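Local coordinates for protein probable ribosomal RNA small subunit methyltransferase (Thermus thermophilus, PDB 3DMH) that methylates the exocyclic N2 of a specific guanosine in 16S ribosomal RNA, using S-adenosylmethionine as the methyl donor, at residues 140-145 with 165-170. Sequence-based numbering, arbitrary orientation.
Sequences DKNKGF and EGPYRV
Where strand 133-140 ends beside the beta hairpin whose type II' turn, from Glu-165 to Tyr-168, joins strands 159-165 and 168-174, Asp-140 and Tyr-168 form an antiparallel, non-hydrogen-bonded pair. Their sheet is the first of two with the strand order of Rossmann-like methyltransferases, and the contact lies away from the ligand sites. One step on, the backbone N of Lys-141 donates to O of Pro-167 (2.9 Å) in a nearly straight bond, extending the pairing into the turn. Asp-140 lies alongside Tyr-168, OD2 approaching CE1 obliquely at 3.6 Å, while OD1 accepts the backbone N of Asn-142 in an Asx turn and touches CB of Pro-167. CB of Arg-169 sits over the centre of the Phe-145 ring, 3.5 Å from the centroid, a CH-pi contact at the start of helix 145-156. The bend at chi2 (-69°) turns CD aside; further out, NH1 of Arg-169 donates to O of Gly-166 (2.7 Å) and O of Tyr-168 (3.0 Å), both in the guanidinium plane. Across one face of that plane lies Lys-141 CD, 3.3 Å from NH2 of Arg-169. An alanine here keeps CB over the Phe-145 ring but would probably leave the carbonyls of Gly-166 and Tyr-168 without the NH1 donor and the Lys-141 chain freer to turn. Lys-141 meets the guanidinium through its CD methylene, and its NZ forms a salt bridge with Glu-146, which probably eases the repulsion between NZ of Lys-141 and NH2 of Arg-169, 4.6 Å apart.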
ATOM      1  N   ASP A 140     -18.270  -1.600   4.952  1.00 20.67           N
ATOM      2  CA  ASP A 140     -18.768  -0.423   5.657  1.00 21.77           C
ATOM      3  C   ASP A 140     -19.805   0.252   4.762  1.00 22.05           C
ATOM      4  O   ASP A 140     -19.521   0.583   3.613  1.00 22.27           O
ATOM      5  CB  ASP A 140     -17.557   0.499   5.896  1.00 22.17           C
ATOM      6  CG  ASP A 140     -17.874   1.730   6.743  1.00 22.65           C
ATOM      7  OD1 ASP A 140     -19.051   2.092   6.936  1.00 25.30           O
ATOM      8  OD2 ASP A 140     -16.890   2.355   7.196  1.00 25.97           O
ATOM      9  N   LYS A 141     -21.022   0.433   5.269  1.00 22.54           N
ATOM     10  CA  LYS A 141     -22.037   1.096   4.472  1.00 23.52           C
ATOM     11  C   LYS A 141     -21.665   2.539   4.116  1.00 23.67           C
ATOM     12  O   LYS A 141     -22.147   3.064   3.113  1.00 24.06           O
ATOM     13  CB  LYS A 141     -23.398   1.037   5.167  1.00 23.56           C
ATOM     14  CG  LYS A 141     -24.120  -0.291   4.982  1.00 25.51           C
ATOM     15  CD  LYS A 141     -25.328  -0.379   5.897  1.00 29.12           C
ATOM     16  CE  LYS A 141     -26.453   0.555   5.478  1.00 30.58           C
ATOM     17  NZ  LYS A 141     -27.240   0.014   4.336  1.00 33.72           N
ATOM     18  N   ASN A 142     -20.805   3.162   4.926  1.00 24.28           N
ATOM     19  CA  ASN A 142     -20.266   4.493   4.623  1.00 25.00           C
ATOM     20  C   ASN A 142     -19.136   4.444   3.595  1.00 24.98           C
ATOM     21  O   ASN A 142     -18.649   5.492   3.146  1.00 25.31           O
ATOM     22  CB  ASN A 142     -19.733   5.178   5.885  1.00 25.19           C
ATOM     23  CG  ASN A 142     -20.776   5.313   6.968  1.00 26.54           C
ATOM     24  OD1 ASN A 142     -20.517   4.988   8.129  1.00 30.40           O
ATOM     25  ND2 ASN A 142     -21.964   5.787   6.602  1.00 28.38           N
ATOM     26  N   LYS A 143     -18.707   3.235   3.247  1.00 25.08           N
ATOM     27  CA  LYS A 143     -17.629   3.057   2.276  1.00 24.35           C
ATOM     28  C   LYS A 143     -18.000   2.010   1.226  1.00 23.98           C
ATOM     29  O   LYS A 143     -17.238   1.071   0.959  1.00 24.18           O
ATOM     30  CB  LYS A 143     -16.306   2.715   2.972  1.00 25.22           C
ATOM     31  CG  LYS A 143     -15.862   3.777   3.958  1.00 25.84           C
ATOM     32  CD  LYS A 143     -14.554   3.400   4.603  1.00 28.22           C
ATOM     33  CE  LYS A 143     -14.191   4.349   5.720  1.00 28.46           C
ATOM     34  NZ  LYS A 143     -12.912   3.908   6.347  1.00 29.89           N
ATOM     35  N   GLY A 144     -19.193   2.173   0.657  1.00 23.04           N
ATOM     36  CA  GLY A 144     -19.618   1.414  -0.516  1.00 22.29           C
ATOM     37  C   GLY A 144     -20.123  -0.007  -0.334  1.00 21.39           C
ATOM     38  O   GLY A 144     -20.378  -0.688  -1.329  1.00 21.35           O
ATOM     39  N   PHE A 145     -20.316  -0.460   0.902  1.00 21.44           N
ATOM     40  CA  PHE A 145     -20.754  -1.853   1.109  1.00 21.75           C
ATOM     41  C   PHE A 145     -21.982  -2.260   0.284  1.00 22.07           C
ATOM     42  O   PHE A 145     -22.011  -3.335  -0.324  1.00 22.19           O
ATOM     43  CB  PHE A 145     -20.993  -2.207   2.585  1.00 21.77           C
ATOM     44  CG  PHE A 145     -21.473  -3.625   2.776  1.00 21.34           C
ATOM     45  CD1 PHE A 145     -20.565  -4.680   2.801  1.00 21.27           C
ATOM     46  CD2 PHE A 145     -22.834  -3.911   2.864  1.00 21.83           C
ATOM     47  CE1 PHE A 145     -21.003  -6.000   2.944  1.00 21.38           C
ATOM     48  CE2 PHE A 145     -23.277  -5.223   3.005  1.00 21.62           C
ATOM     49  CZ  PHE A 145     -22.354  -6.272   3.047  1.00 22.04           C
ATOM     50  N   GLU A 165     -23.173  -4.471  12.679  1.00 25.82           N
ATOM     51  CA  GLU A 165     -22.718  -3.738  13.853  1.00 26.01           C
ATOM     52  C   GLU A 165     -22.511  -2.303  13.409  1.00 25.46           C
ATOM     53  O   GLU A 165     -21.544  -2.004  12.714  1.00 25.23           O
ATOM     54  CB  GLU A 165     -21.415  -4.329  14.421  1.00 26.82           C
ATOM     55  CG  GLU A 165     -20.865  -3.581  15.649  1.00 28.95           C
ATOM     56  CD  GLU A 165     -21.673  -3.834  16.910  1.00 32.41           C
ATOM     57  OE1 GLU A 165     -22.003  -5.009  17.175  1.00 34.87           O
ATOM     58  OE2 GLU A 165     -21.981  -2.860  17.636  1.00 34.30           O
ATOM     59  N   GLY A 166     -23.439  -1.421  13.776  1.00 25.04           N
ATOM     60  CA  GLY A 166     -23.393  -0.048  13.295  1.00 24.32           C
ATOM     61  C   GLY A 166     -23.487  -0.022  11.780  1.00 23.69           C
ATOM     62  O   GLY A 166     -24.410  -0.626  11.215  1.00 23.77           O
ATOM     63  N   PRO A 167     -22.522   0.659  11.113  1.00 22.87           N
ATOM     64  CA  PRO A 167     -22.484   0.703   9.655  1.00 22.41           C
ATOM     65  C   PRO A 167     -21.753  -0.508   9.050  1.00 21.94           C
ATOM     66  O   PRO A 167     -21.756  -0.672   7.826  1.00 22.18           O
ATOM     67  CB  PRO A 167     -21.674   1.973   9.383  1.00 21.99           C
ATOM     68  CG  PRO A 167     -20.668   1.982  10.494  1.00 22.59           C
ATOM     69  CD  PRO A 167     -21.432   1.459  11.707  1.00 23.11           C
ATOM     70  N   TYR A 168     -21.167  -1.349   9.902  1.00 21.73           N
ATOM     71  CA  TYR A 168     -20.320  -2.458   9.436  1.00 21.48           C
ATOM     72  C   TYR A 168     -21.151  -3.696   9.164  1.00 21.25           C
ATOM     73  O   TYR A 168     -22.108  -3.988   9.897  1.00 21.39           O
ATOM     74  CB  TYR A 168     -19.185  -2.742  10.428  1.00 22.11           C
ATOM     75  CG  TYR A 168     -18.428  -1.482  10.769  1.00 22.66           C
ATOM     76  CD1 TYR A 168     -17.575  -0.886   9.830  1.00 22.25           C
ATOM     77  CD2 TYR A 168     -18.596  -0.862  12.004  1.00 23.72           C
ATOM     78  CE1 TYR A 168     -16.908   0.293  10.124  1.00 24.05           C
ATOM     79  CE2 TYR A 168     -17.919   0.314  12.310  1.00 23.68           C
ATOM     80  CZ  TYR A 168     -17.086   0.883  11.369  1.00 23.61           C
ATOM     81  OH  TYR A 168     -16.423   2.050  11.683  1.00 25.03           O
ATOM     82  N   ARG A 169     -20.790  -4.412   8.099  1.00 20.50           N
ATOM     83  CA  ARG A 169     -21.570  -5.561   7.631  1.00 20.18           C
ATOM     84  C   ARG A 169     -20.650  -6.705   7.251  1.00 20.16           C
ATOM     85  O   ARG A 169     -19.540  -6.472   6.760  1.00 20.35           O
ATOM     86  CB  ARG A 169     -22.368  -5.194   6.379  1.00 20.64           C
ATOM     87  CG  ARG A 169     -23.449  -4.136   6.556  1.00 20.49           C
ATOM     88  CD  ARG A 169     -24.588  -4.674   7.405  1.00 22.37           C
ATOM     89  NE  ARG A 169     -25.670  -3.698   7.571  1.00 22.10           N
ATOM     90  CZ  ARG A 169     -25.679  -2.712   8.468  1.00 22.07           C
ATOM     91  NH1 ARG A 169     -24.665  -2.545   9.306  1.00 21.66           N
ATOM     92  NH2 ARG A 169     -26.722  -1.888   8.529  1.00 24.05           N
ATOM     93  N   VAL A 170     -21.137  -7.926   7.463  1.00 19.88           N
ATOM     94  CA  VAL A 170     -20.599  -9.123   6.808  1.00 20.21           C
ATOM     95  C   VAL A 170     -21.749  -9.816   6.097  1.00 20.29           C
ATOM     96  O   VAL A 170     -22.824 -10.005   6.689  1.00 20.57           O
ATOM     97  CB  VAL A 170     -19.993 -10.131   7.796  1.00 20.37           C
ATOM     98  CG1 VAL A 170     -19.339 -11.297   7.029  1.00 20.04           C
ATOM     99  CG2 VAL A 170     -18.981  -9.461   8.715  1.00 21.06           C
TER